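EGF family domain-containing protein (Toxoplasma gondii, PDB 4Z80) probably serves in host-cell invasion as a surface antigen of the AMA family that binds a RON2-like partner at the moving junction. Local coordinates at residues A[116-122]-A[148-154]; A[140-144]-A[234-238]; A[212-217]-A[286-291]; A[302-306]-A[315-319]; A[57-63]-A[295-300]. All blocks are in the same frame, centred on the assembly; numbering follows the deposited sequence.

Interaction 1 of 5, residues A[116-122]-A[148-154]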
# COMPACT_ATOMS: atom_id res chain seq x y z
N ARG A 116 -0.83 14.10 5.50
CA ARG A 116 -1.85 13.78 6.48
C ARG A 116 -2.02 12.26 6.66
O ARG A 116 -2.34 11.80 7.76
CB ARG A 116 -3.17 14.44 6.06
CG ARG A 116 -4.37 14.09 6.90
CD ARG A 116 -4.36 14.70 8.30
NE ARG A 116 -5.67 14.41 8.85
CZ ARG A 116 -6.75 15.17 8.72
NH1 ARG A 116 -6.68 16.37 8.14
NH2 ARG A 116 -7.90 14.74 9.19
N TRP A 117 -1.81 11.49 5.59
CA TRP A 117 -2.00 10.04 5.65
C TRP A 117 -1.16 9.37 6.73
O TRP A 117 -1.51 8.29 7.19
CB TRP A 117 -1.69 9.40 4.29
CG TRP A 117 -0.23 9.42 3.91
CD1 TRP A 117 0.40 10.36 3.16
CD2 TRP A 117 0.76 8.45 4.27
NE1 TRP A 117 1.74 10.05 3.03
CE2 TRP A 117 1.98 8.88 3.70
CE3 TRP A 117 0.74 7.26 5.00
CZ2 TRP A 117 3.17 8.16 3.86
CZ3 TRP A 117 1.92 6.55 5.15
CH2 TRP A 117 3.12 7.00 4.58
N LYS A 118 -0.08 10.02 7.15
CA LYS A 118 0.83 9.41 8.12
C LYS A 118 0.25 9.30 9.52
O LYS A 118 0.74 8.50 10.32
CB LYS A 118 2.14 10.20 8.18
CG LYS A 118 2.93 10.11 6.90
CD LYS A 118 4.23 10.87 7.01
CE LYS A 118 4.99 10.84 5.70
NZ LYS A 118 6.23 11.65 5.78
N ASN A 119 -0.76 10.10 9.83
CA ASN A 119 -1.45 9.95 11.11
C ASN A 119 -2.23 8.65 11.13
O ASN A 119 -2.67 8.18 10.08
CB ASN A 119 -2.40 11.11 11.38
CG ASN A 119 -1.70 12.46 11.46
OD1 ASN A 119 -0.47 12.55 11.38
ND2 ASN A 119 -2.50 13.51 11.60
N GLU A 120 -2.40 8.05 12.30
CA GLU A 120 -3.17 6.81 12.37
C GLU A 120 -4.64 7.02 12.07
O GLU A 120 -5.18 8.13 12.16
CB GLU A 120 -3.03 6.17 13.75
CG GLU A 120 -1.71 5.45 13.95
CD GLU A 120 -1.67 4.66 15.24
OE1 GLU A 120 -2.69 4.60 15.94
OE2 GLU A 120 -0.60 4.10 15.54
N ILE A 121 -5.30 5.92 11.71
CA ILE A 121 -6.74 5.90 11.52
C ILE A 121 -7.50 6.03 12.84
O ILE A 121 -6.94 5.86 13.93
CB ILE A 121 -7.19 4.60 10.80
CG1 ILE A 121 -6.92 3.36 11.68
CG2 ILE A 121 -6.49 4.48 9.46
CD1 ILE A 121 -7.41 2.04 11.07
N HIS A 122 -8.79 6.34 12.71
CA HIS A 122 -9.72 6.34 13.83
C HIS A 122 -10.91 5.46 13.43
O HIS A 122 -11.99 5.96 13.12
CB HIS A 122 -10.19 7.76 14.17
CG HIS A 122 -11.03 7.83 15.41
ND1 HIS A 122 -10.62 8.51 16.54
CD2 HIS A 122 -12.23 7.29 15.71
CE1 HIS A 122 -11.54 8.40 17.48
NE2 HIS A 122 -12.53 7.65 17.01
N ILE A 148 -7.91 14.84 13.27
CA ILE A 148 -6.56 14.66 12.73
C ILE A 148 -6.32 13.25 12.17
O ILE A 148 -5.18 12.88 11.91
CB ILE A 148 -5.46 14.96 13.80
CG1 ILE A 148 -5.41 13.89 14.89
CG2 ILE A 148 -5.69 16.34 14.42
CD1 ILE A 148 -4.08 13.86 15.64
N GLU A 149 -7.38 12.48 11.99
CA GLU A 149 -7.26 11.11 11.46
C GLU A 149 -6.48 11.09 10.15
O GLU A 149 -6.69 11.94 9.29
CB GLU A 149 -8.64 10.49 11.23
CG GLU A 149 -8.56 9.04 10.74
CD GLU A 149 -9.89 8.48 10.24
OE1 GLU A 149 -10.67 9.23 9.62
OE2 GLU A 149 -10.13 7.28 10.46
N GLY A 150 -5.59 10.10 10.02
CA GLY A 150 -4.92 9.83 8.76
C GLY A 150 -5.32 8.47 8.22
O GLY A 150 -6.45 8.00 8.45
N PHE A 151 -4.39 7.81 7.54
CA PHE A 151 -4.64 6.51 6.92
C PHE A 151 -3.77 5.39 7.45
O PHE A 151 -3.90 4.25 7.00
CB PHE A 151 -4.43 6.62 5.40
CG PHE A 151 -5.69 6.60 4.61
CD1 PHE A 151 -6.71 7.49 4.87
CD2 PHE A 151 -5.84 5.70 3.56
CE1 PHE A 151 -7.87 7.47 4.12
CE2 PHE A 151 -6.99 5.69 2.80
CZ PHE A 151 -8.00 6.57 3.09
N ALA A 152 -2.87 5.68 8.39
CA ALA A 152 -1.91 4.68 8.83
C ALA A 152 -2.53 3.69 9.80
O ALA A 152 -3.30 4.05 10.68
CB ALA A 152 -0.71 5.34 9.47
N MET A 153 -2.16 2.42 9.66
CA MET A 153 -2.66 1.39 10.56
C MET A 153 -2.09 1.62 11.96
O MET A 153 -1.02 2.22 12.12
CB MET A 153 -2.29 0.00 10.04
CG MET A 153 -2.88 -1.15 10.82
SD MET A 153 -4.67 -0.98 10.98
CE MET A 153 -5.06 -2.50 11.85
N TYR A 154 -2.82 1.14 12.96
CA TYR A 154 -2.37 1.18 14.35
C TYR A 154 -0.96 0.62 14.46
O TYR A 154 -0.58 -0.29 13.73
CB TYR A 154 -3.34 0.41 15.25
CG TYR A 154 -4.77 0.86 15.10
CD1 TYR A 154 -5.18 2.11 15.54
CD2 TYR A 154 -5.72 0.04 14.51
CE1 TYR A 154 -6.48 2.54 15.40
CE2 TYR A 154 -7.03 0.45 14.37
CZ TYR A 154 -7.41 1.70 14.81
OH TYR A 154 -8.72 2.12 14.67
O HOH W 1 1.03 3.57 13.40
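I121 lies across the ring of Y154, and around this pair two irregular pieces of one long loop of the AMA-type, PAN-like fold are joined by a single beta bridge between E120 and A152. I121 buries the most surface here. Its CG1 stands over the ring face, 4.0 Å from the centroid, so a branched aliphatic chain gives the flat aromatic a CH-pi cover. That branch reaches the ring because CG1 sits between the backbone N and the carbonyl carbon (chi1 65°), while CG2 packs on the backbone of F151 and A152. The ring's own hydroxyl is bonded to the backbone N of A123, the residue after H122.

The peptide of I121 is held as well: its N donates to A152 O in the carbonyl plane (2.9 Å). A glutamate suits position 149 because its extended chain carries a carboxylate back to the main chain, where Y294 and K146 also bind it. G150, without a side chain, lets the backbones close up, with its N donating to E120 O at 2.9 Å. Beyond it, H122 N reaches E149 OE2 at 2.8 Å, meeting the oxygen on its anti side, 23° out of the carboxylate plane.

Interaction 2 of 5, residues A[140-144]-A[234-238]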
# COMPACT_ATOMS: atom_id res chain seq x y z
N GLY A 140 -12.32 3.30 20.21
CA GLY A 140 -12.17 4.64 19.68
C GLY A 140 -11.57 5.59 20.70
O GLY A 140 -10.92 6.56 20.33
N ALA A 141 -11.80 5.32 21.98
CA ALA A 141 -11.40 6.25 23.04
C ALA A 141 -9.90 6.53 23.06
O ALA A 141 -9.49 7.61 23.46
CB ALA A 141 -11.85 5.71 24.39
N ALA A 142 -9.09 5.56 22.64
CA ALA A 142 -7.63 5.72 22.70
C ALA A 142 -7.04 6.30 21.41
O ALA A 142 -5.84 6.60 21.36
CB ALA A 142 -6.97 4.39 23.01
N GLU A 143 -7.86 6.43 20.38
CA GLU A 143 -7.37 6.75 19.04
C GLU A 143 -7.14 8.24 18.82
O GLU A 143 -7.65 9.08 19.56
CB GLU A 143 -8.36 6.20 18.00
CG GLU A 143 -8.49 4.67 18.10
CD GLU A 143 -9.53 4.07 17.17
OE1 GLU A 143 -10.36 4.82 16.62
OE2 GLU A 143 -9.51 2.84 17.00
N VAL A 144 -6.33 8.58 17.82
CA VAL A 144 -6.13 9.98 17.48
C VAL A 144 -7.48 10.64 17.21
O VAL A 144 -8.41 9.99 16.73
CB VAL A 144 -5.19 10.15 16.25
CG1 VAL A 144 -3.83 9.53 16.52
CG2 VAL A 144 -5.80 9.55 15.00
N TYR A 234 -7.25 7.69 28.39
CA TYR A 234 -6.24 7.84 27.34
C TYR A 234 -6.01 9.31 27.06
O TYR A 234 -6.86 10.15 27.34
CB TYR A 234 -6.69 7.10 26.07
CG TYR A 234 -7.07 5.67 26.35
CD1 TYR A 234 -6.10 4.69 26.52
CD2 TYR A 234 -8.41 5.30 26.49
CE1 TYR A 234 -6.44 3.39 26.80
CE2 TYR A 234 -8.76 4.00 26.77
CZ TYR A 234 -7.77 3.05 26.93
OH TYR A 234 -8.11 1.75 27.23
N ASN A 235 -4.84 9.62 26.50
CA ASN A 235 -4.51 10.99 26.15
C ASN A 235 -3.76 11.02 24.84
O ASN A 235 -2.58 11.34 24.79
CB ASN A 235 -3.69 11.65 27.27
CG ASN A 235 -3.63 13.17 27.14
OD1 ASN A 235 -4.50 13.79 26.53
ND2 ASN A 235 -2.60 13.78 27.73
N PRO A 236 -4.45 10.65 23.75
CA PRO A 236 -3.82 10.73 22.44
C PRO A 236 -3.58 12.19 22.05
O PRO A 236 -4.21 13.07 22.64
CB PRO A 236 -4.84 10.04 21.52
CG PRO A 236 -6.15 10.25 22.20
CD PRO A 236 -5.84 10.17 23.67
N PRO A 237 -2.71 12.44 21.08
CA PRO A 237 -1.96 11.44 20.32
C PRO A 237 -0.71 10.95 21.06
O PRO A 237 -0.14 11.68 21.88
CB PRO A 237 -1.59 12.18 19.03
CG PRO A 237 -1.48 13.61 19.46
CD PRO A 237 -2.47 13.81 20.56
N HIS A 238 -0.31 9.72 20.76
CA HIS A 238 0.93 9.13 21.25
C HIS A 238 1.92 9.04 20.10
O HIS A 238 1.54 8.65 19.00
CB HIS A 238 0.65 7.75 21.83
CG HIS A 238 1.88 6.95 22.10
ND1 HIS A 238 2.71 7.21 23.17
CD2 HIS A 238 2.42 5.89 21.45
CE1 HIS A 238 3.72 6.35 23.16
NE2 HIS A 238 3.56 5.54 22.13
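One face of the Y234 ring is covered by the methyl of A142, whose CB stands 3.7 Å from the ring centroid, 16° off the normal and shifted toward the rim on the CG and CD1 side. This is a CH-pi contact, and the short alanine lets the turn settle onto the aromatic. A141 adds its own methyl beside the ring, CB lying 4.1 Å from CD2 of Y234. With CG anti to the carbonyl carbon (chi1 -52°), the ring is swung toward the turn, and at its far end the hydroxyl bonds to the carbonyl of G230.

The turn, in the long loop between strands 101-104 and 160-161, is a type I beta turn from G140 to E143, closed by E143 N donating to G140 O at 3.1 Å. G140 has a positive phi, a conformation that glycine adopts easily.

Farther along, the ring of P236 takes over. Its CG rests 3.3 Å from E143 O, and its CB lies 3.6 Å from A142 O, so the proline ring carbons pack against two carbonyl oxygens. The next proline, P237, follows a cis peptide bond, and its CB comes within 4.3 Å of CG1 of V144. The carboxylate of E143 is turned away to the backbone N-H groups of N124, V125 and M126.

Methyl, aromatic and proline surfaces therefore do the joining. Cohesion between this loop and the one leading into strand 238-239 rests on dispersion, the CH-pi contact and carbon-to-carbonyl packing, while the polar ends find partners in other parts of the chain.

Interaction 3 of 5, residues A[212-217]-A[286-291]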
# COMPACT_ATOMS: atom_id res chain seq x y z
N HIS A 212 4.96 -2.01 12.41
CA HIS A 212 5.31 -1.37 11.14
C HIS A 212 5.71 0.08 11.40
O HIS A 212 5.36 0.64 12.43
CB HIS A 212 4.14 -1.44 10.16
CG HIS A 212 2.96 -0.65 10.59
ND1 HIS A 212 2.60 0.54 10.00
CD2 HIS A 212 2.06 -0.85 11.59
CE1 HIS A 212 1.52 1.03 10.59
NE2 HIS A 212 1.18 0.20 11.57
N GLY A 213 6.43 0.67 10.45
CA GLY A 213 6.86 2.05 10.56
C GLY A 213 8.19 2.21 11.26
O GLY A 213 8.70 1.27 11.87
N LYS A 214 8.75 3.41 11.16
CA LYS A 214 10.05 3.71 11.76
C LYS A 214 9.94 4.76 12.86
O LYS A 214 10.96 5.24 13.37
CB LYS A 214 11.02 4.17 10.67
CG LYS A 214 11.46 3.01 9.78
CD LYS A 214 12.75 3.29 9.04
CE LYS A 214 13.29 2.03 8.41
NZ LYS A 214 14.63 2.22 7.80
N GLY A 215 8.71 5.08 13.25
CA GLY A 215 8.46 5.92 14.41
C GLY A 215 8.26 7.39 14.09
O GLY A 215 8.57 7.85 12.98
N GLY A 216 7.72 8.11 15.06
CA GLY A 216 7.62 9.56 14.98
C GLY A 216 6.25 10.05 14.58
O GLY A 216 6.07 11.25 14.37
N HIS A 217 5.28 9.14 14.49
CA HIS A 217 3.96 9.47 13.95
C HIS A 217 2.92 9.63 15.05
O HIS A 217 3.08 9.11 16.15
CB HIS A 217 3.50 8.39 12.97
CG HIS A 217 4.52 8.05 11.94
ND1 HIS A 217 4.95 8.96 10.99
CD2 HIS A 217 5.20 6.91 11.70
CE1 HIS A 217 5.85 8.39 10.21
NE2 HIS A 217 6.02 7.14 10.62
N THR A 286 14.10 6.40 2.77
CA THR A 286 14.35 6.07 4.18
C THR A 286 14.21 4.58 4.49
O THR A 286 14.66 4.12 5.55
CB THR A 286 13.40 6.83 5.10
OG1 THR A 286 12.05 6.36 4.90
CG2 THR A 286 13.46 8.33 4.83
N GLY A 287 13.58 3.84 3.59
CA GLY A 287 13.29 2.44 3.82
C GLY A 287 12.08 2.18 4.71
O GLY A 287 11.78 1.03 5.03
N GLU A 288 11.36 3.23 5.09
CA GLU A 288 10.20 3.02 5.95
C GLU A 288 9.06 2.32 5.22
O GLU A 288 8.67 2.72 4.11
CB GLU A 288 9.71 4.34 6.53
CG GLU A 288 8.52 4.14 7.46
CD GLU A 288 8.19 5.37 8.28
OE1 GLU A 288 8.64 6.48 7.92
OE2 GLU A 288 7.48 5.22 9.30
N CYS A 289 8.52 1.28 5.85
CA CYS A 289 7.33 0.57 5.38
C CYS A 289 6.21 0.85 6.37
O CYS A 289 6.30 0.47 7.54
CB CYS A 289 7.59 -0.93 5.25
SG CYS A 289 6.17 -1.94 4.77
N ARG A 290 5.15 1.51 5.91
CA ARG A 290 4.03 1.88 6.78
C ARG A 290 2.74 1.24 6.26
O ARG A 290 2.33 1.50 5.14
CB ARG A 290 3.88 3.40 6.84
CG ARG A 290 3.01 3.87 7.99
CD ARG A 290 3.85 4.04 9.26
NE ARG A 290 3.03 4.39 10.41
CZ ARG A 290 2.48 5.59 10.59
NH1 ARG A 290 2.67 6.55 9.69
NH2 ARG A 290 1.74 5.84 11.66
N LEU A 291 2.13 0.40 7.08
CA LEU A 291 0.85 -0.21 6.74
C LEU A 291 -0.25 0.83 6.80
O LEU A 291 -0.24 1.69 7.69
CB LEU A 291 0.53 -1.36 7.69
CG LEU A 291 1.55 -2.50 7.73
CD1 LEU A 291 1.13 -3.52 8.77
CD2 LEU A 291 1.73 -3.17 6.38
O HOH W 2 3.58 2.78 12.80
O HOH W 3 9.62 7.66 10.52
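A histidine-carboxylate pair, H217 with E288, fastens a glycine-rich loop to the start of edge strand 289-291. H217 NE2 donates to E288 OE2 at 2.7 Å, nearly in the imidazole plane and on the syn side of the carboxylate. The same oxygen accepts K214 N at 2.9 Å, but from well above the carboxylate plane. Two bonds thus grip one atom from different directions, and the chi1 of -179° sends the glutamate chain out straight to receive them.

Over one face of H217 the guanidinium of R290 lies flat, centres 3.7 Å apart and planes at 9°, while G215 O sits over the opposite face. R290 NH1, over the ring centre, also donates to K118 O, holding the guanidinium in place. Water 2 joins R290 NE to H212 O.

H212 meets L291 with its ring face, the leucine CB standing 3.8 Å from the centroid. Its NE2 donates to Y154 O. K214 runs alongside E288 in the opposite sense, and its long chain lets NZ reach T286 O at 2.9 Å. G213, at positive phi, fits close against R290 CD and donates its N to C289 O (2.9 Å).

T286 OG1 accepts E288 N in an ST turn just ahead of the strand. The contact clasps a loop to the border strand of the four-stranded antiparallel sheet of this AMA-type domain, beside the C255-C289 disulfide.

Interaction 4 of 5, residues A[302-306]-A[315-319]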
# COMPACT_ATOMS: atom_id res chain seq x y z
N SER A 302 -20.86 13.40 -1.62
CA SER A 302 -21.39 14.55 -0.91
C SER A 302 -21.29 14.40 0.60
O SER A 302 -21.32 15.40 1.32
CB SER A 302 -22.85 14.77 -1.30
OG SER A 302 -23.62 13.65 -0.96
N THR A 303 -21.15 13.17 1.07
CA THR A 303 -21.04 12.89 2.50
C THR A 303 -19.60 12.86 3.02
O THR A 303 -19.39 12.69 4.22
CB THR A 303 -21.67 11.54 2.85
OG1 THR A 303 -21.07 10.52 2.05
CG2 THR A 303 -23.17 11.56 2.59
N CYS A 304 -18.62 13.01 2.14
CA CYS A 304 -17.23 12.92 2.58
C CYS A 304 -16.88 14.15 3.42
O CYS A 304 -17.37 15.25 3.16
CB CYS A 304 -16.26 12.74 1.40
SG CYS A 304 -15.95 14.18 0.32
N ALA A 305 -16.05 13.94 4.43
CA ALA A 305 -15.59 15.03 5.29
C ALA A 305 -14.41 15.75 4.66
O ALA A 305 -13.41 15.13 4.30
CB ALA A 305 -15.21 14.50 6.67
N GLU A 306 -14.53 17.07 4.51
CA GLU A 306 -13.47 17.87 3.90
C GLU A 306 -12.44 18.33 4.93
O GLU A 306 -12.64 19.32 5.63
CB GLU A 306 -14.06 19.08 3.18
CG GLU A 306 -14.97 18.73 2.01
CD GLU A 306 -15.43 19.97 1.25
OE1 GLU A 306 -15.10 20.09 0.05
OE2 GLU A 306 -16.12 20.82 1.85
N PHE A 315 -16.28 9.48 6.65
CA PHE A 315 -15.01 9.15 6.02
C PHE A 315 -14.52 10.37 5.27
O PHE A 315 -15.31 11.11 4.67
CB PHE A 315 -15.16 7.94 5.08
CG PHE A 315 -13.86 7.23 4.79
CD1 PHE A 315 -13.00 7.69 3.81
CD2 PHE A 315 -13.49 6.10 5.52
CE1 PHE A 315 -11.79 7.04 3.56
CE2 PHE A 315 -12.28 5.45 5.27
CZ PHE A 315 -11.44 5.92 4.28
N TYR A 316 -13.22 10.61 5.32
CA TYR A 316 -12.63 11.79 4.71
C TYR A 316 -12.57 11.75 3.19
O TYR A 316 -12.43 10.70 2.57
CB TYR A 316 -11.21 11.99 5.26
CG TYR A 316 -11.20 12.69 6.59
CD1 TYR A 316 -11.44 14.05 6.66
CD2 TYR A 316 -10.98 11.99 7.78
CE1 TYR A 316 -11.46 14.71 7.87
CE2 TYR A 316 -10.98 12.65 9.00
CZ TYR A 316 -11.22 14.01 9.03
OH TYR A 316 -11.23 14.70 10.23
N CYS A 317 -12.71 12.94 2.60
CA CYS A 317 -12.47 13.14 1.18
C CYS A 317 -11.01 12.84 0.90
O CYS A 317 -10.14 13.50 1.46
CB CYS A 317 -12.78 14.58 0.77
SG CYS A 317 -14.43 15.20 1.19
N VAL A 318 -10.73 11.86 0.05
CA VAL A 318 -9.36 11.53 -0.30
C VAL A 318 -9.28 11.19 -1.77
O VAL A 318 -10.27 10.81 -2.38
CB VAL A 318 -8.79 10.34 0.53
CG1 VAL A 318 -8.80 10.64 2.01
CG2 VAL A 318 -9.55 9.05 0.25
N ARG A 319 -8.09 11.31 -2.35
CA ARG A 319 -7.87 10.79 -3.70
C ARG A 319 -6.39 10.56 -3.90
O ARG A 319 -5.57 11.17 -3.22
CB ARG A 319 -8.42 11.75 -4.76
CG ARG A 319 -7.67 13.07 -4.90
CD ARG A 319 -8.41 14.04 -5.84
NE ARG A 319 -9.75 14.29 -5.34
CZ ARG A 319 -10.71 14.94 -5.99
NH1 ARG A 319 -10.51 15.43 -7.21
NH2 ARG A 319 -11.89 15.09 -5.40
O HOH W 4 -18.72 10.08 5.12
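F315 begins the pairing with C304 and A305: its carbonyl O accepts A305 N at 2.9 Å, and C304 CA also lies close to that oxygen. Its backbone N is linked through water 4 to T303 O, so the backbone of F315 is held at both its N and its O while the aromatic ring leads off toward Y294.

Y316 is bridged to A305. The two backbone bonds of A305 run to the residues before and after Y316, the pattern of a parallel bridge. Small enough to sit beside the ring, A305 places its CB 3.8 Å from CD1 of the tyrosine. The hydroxyl of Y316 is bonded to K146 O and T309 N.

C317 follows, its N donating to A305 O at 2.9 Å in an almost straight bond (175°). Its SG is joined to C304 SG at 2.0 Å, with a dihedral of 84° about the sulfurs, close to the relaxed value near 90°. The sulfur of C304 comes to the bond from between its backbone N and carbonyl carbon (chi1 72°), and CG of E306 packs on C317 SG at 3.7 Å. The cross-link thus pins a short loop of twelve residues that has no regular structure.

From V318 the chain enters strand 318-321, which pairs antiparallel with strand 101-104. V318 packs on I102 and F104 of that strand, and R319 bonds by its backbone to A103, so the disulfide stands at the strand's entrance.

Interaction 5 of 5, residues A[57-63]-A[295-300]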
# COMPACT_ATOMS: atom_id res chain seq x y z
N TYR A 57 -5.05 3.95 -11.05
CA TYR A 57 -5.35 5.11 -10.23
C TYR A 57 -5.98 4.65 -8.92
O TYR A 57 -5.56 5.05 -7.84
CB TYR A 57 -6.29 6.05 -11.00
CG TYR A 57 -6.52 7.41 -10.38
CD1 TYR A 57 -5.47 8.33 -10.26
CD2 TYR A 57 -7.77 7.79 -9.94
CE1 TYR A 57 -5.69 9.59 -9.70
CE2 TYR A 57 -7.99 9.04 -9.39
CZ TYR A 57 -6.95 9.94 -9.28
OH TYR A 57 -7.18 11.18 -8.72
N VAL A 58 -7.01 3.82 -9.06
CA VAL A 58 -7.70 3.19 -7.94
C VAL A 58 -7.85 1.71 -8.27
O VAL A 58 -8.46 1.37 -9.30
CB VAL A 58 -9.09 3.83 -7.71
CG1 VAL A 58 -9.89 3.02 -6.70
CG2 VAL A 58 -8.92 5.25 -7.26
N GLY A 59 -7.30 0.84 -7.43
CA GLY A 59 -7.33 -0.60 -7.68
C GLY A 59 -8.02 -1.35 -6.56
O GLY A 59 -7.65 -1.21 -5.40
N TYR A 60 -9.02 -2.14 -6.93
CA TYR A 60 -9.81 -2.92 -5.98
C TYR A 60 -10.07 -4.32 -6.50
O TYR A 60 -10.26 -4.53 -7.71
CB TYR A 60 -11.19 -2.28 -5.72
CG TYR A 60 -11.20 -0.93 -5.07
CD1 TYR A 60 -10.47 -0.67 -3.92
CD2 TYR A 60 -11.97 0.09 -5.60
CE1 TYR A 60 -10.48 0.58 -3.33
CE2 TYR A 60 -12.00 1.35 -5.01
CZ TYR A 60 -11.25 1.60 -3.88
OH TYR A 60 -11.27 2.84 -3.30
N SER A 61 -10.15 -5.27 -5.58
CA SER A 61 -10.78 -6.55 -5.87
C SER A 61 -11.52 -7.01 -4.62
O SER A 61 -11.33 -6.47 -3.54
CB SER A 61 -9.76 -7.59 -6.30
OG SER A 61 -8.91 -7.93 -5.22
N GLU A 62 -12.39 -8.00 -4.78
CA GLU A 62 -13.16 -8.49 -3.66
C GLU A 62 -12.26 -9.03 -2.56
O GLU A 62 -11.34 -9.79 -2.81
CB GLU A 62 -14.13 -9.58 -4.11
CG GLU A 62 -15.33 -9.05 -4.89
CD GLU A 62 -15.02 -8.62 -6.31
OE1 GLU A 62 -13.93 -8.95 -6.83
OE2 GLU A 62 -15.87 -7.94 -6.91
N MET A 63 -12.55 -8.62 -1.33
CA MET A 63 -11.84 -9.13 -0.18
C MET A 63 -11.79 -10.66 -0.26
O MET A 63 -12.81 -11.33 -0.45
CB MET A 63 -12.50 -8.67 1.12
CG MET A 63 -11.88 -9.28 2.38
SD MET A 63 -10.12 -8.94 2.60
CE MET A 63 -10.16 -7.22 3.10
N HIS A 295 -8.43 0.44 2.76
CA HIS A 295 -8.28 0.05 1.36
C HIS A 295 -8.73 1.15 0.40
O HIS A 295 -8.31 1.18 -0.75
CB HIS A 295 -9.07 -1.21 1.07
CG HIS A 295 -8.60 -2.41 1.83
ND1 HIS A 295 -7.49 -3.13 1.47
CD2 HIS A 295 -9.10 -2.99 2.95
CE1 HIS A 295 -7.32 -4.13 2.33
NE2 HIS A 295 -8.28 -4.06 3.23
N THR A 296 -9.59 2.04 0.89
CA THR A 296 -10.13 3.13 0.07
C THR A 296 -8.99 3.95 -0.52
O THR A 296 -8.04 4.31 0.18
CB THR A 296 -11.04 4.05 0.92
OG1 THR A 296 -12.18 3.31 1.40
CG2 THR A 296 -11.55 5.21 0.10
N GLN A 297 -9.08 4.25 -1.81
CA GLN A 297 -8.10 5.12 -2.46
C GLN A 297 -8.69 6.45 -2.95
O GLN A 297 -7.96 7.41 -3.15
CB GLN A 297 -7.45 4.36 -3.62
CG GLN A 297 -6.50 3.27 -3.14
CD GLN A 297 -6.49 2.08 -4.08
OE1 GLN A 297 -5.95 2.16 -5.18
NE2 GLN A 297 -7.12 0.99 -3.67
N ASP A 298 -10.01 6.50 -3.12
CA ASP A 298 -10.70 7.71 -3.58
C ASP A 298 -12.07 7.77 -2.93
O ASP A 298 -12.81 6.79 -2.96
CB ASP A 298 -10.82 7.71 -5.11
CG ASP A 298 -11.23 9.06 -5.69
OD1 ASP A 298 -12.41 9.43 -5.57
OD2 ASP A 298 -10.36 9.73 -6.29
N PHE A 299 -12.42 8.92 -2.37
CA PHE A 299 -13.75 9.13 -1.80
C PHE A 299 -14.06 10.60 -1.96
O PHE A 299 -13.29 11.45 -1.51
CB PHE A 299 -13.81 8.70 -0.33
CG PHE A 299 -15.21 8.73 0.25
CD1 PHE A 299 -16.25 8.08 -0.39
CD2 PHE A 299 -15.47 9.38 1.45
CE1 PHE A 299 -17.53 8.09 0.15
CE2 PHE A 299 -16.75 9.39 1.99
CZ PHE A 299 -17.78 8.75 1.33
N ARG A 300 -15.15 10.92 -2.65
CA ARG A 300 -15.46 12.30 -2.97
C ARG A 300 -16.97 12.53 -3.03
O ARG A 300 -17.43 13.49 -3.65
CB ARG A 300 -14.81 12.71 -4.30
CG ARG A 300 -15.29 11.91 -5.50
CD ARG A 300 -14.63 12.38 -6.79
NE ARG A 300 -13.24 11.96 -6.90
CZ ARG A 300 -12.40 12.38 -7.85
NH1 ARG A 300 -12.82 13.25 -8.76
NH2 ARG A 300 -11.16 11.93 -7.88
O HOH W 5 -9.09 12.74 -9.91
O HOH W 6 -12.60 4.63 -4.61
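The backbones of 57-63 and 295-300 run 128° apart and come closest at V58 and Q297, where the CA atoms are 5.8 Å apart. Q297 does the joining. Its side-chain amide acts like a strand edge: OE1 accepts G59 N at 2.9 Å while NE2 donates to G59 O at 2.8 Å. NE2 also reaches H295 O within its own segment, and K100 NZ bonds to OE1, so both amide ends are well occupied and the group's rotation is fixed. Glutamine suits the place because it offers donor and acceptor together.

Beside it Y60 lays its ring edge against H295 O, and its hydroxyl accepts Q297 N at 3.0 Å. Water 6 links that hydroxyl to D298 O. V58 adds apolar packing, CG2 lying 3.8 Å from D298 CB.

D298 is gripped side-on by R300, NE and NH2 each taking one carboxylate oxygen by its syn lone pair. Water 5 carries this salt bridge on to Y57 OH. At the opposite end, the flexible thioether of M63 bends to set CE 3.7 Å from H295 NE2. Such glutamine pairing with both backbone groups of buried G59 mimics a neighbouring strand and ties the loop in just before strand 60-62.

Interaction 1 is the hub, touching each of the other four. Its centre lies 12 Å from those of interactions 2 and 3, 14 Å from that of interaction 4 and 17 Å from that of interaction 5. H122 ND1 bonds to V144 O of interaction 2 at 2.7 Å, R116 makes a cation-pi contact with Y316 of interaction 4, and F151 packs on T296 of interaction 5. Interactions 4 and 5 meet directly, V318 O taking F299 N at 2.9 Å. Interactions 2 and 5 are farthest apart, centres 27 Å. None of these segments touches the other protein chain of the assembly, so the contacts concern the scaffold rather than the partner's seat.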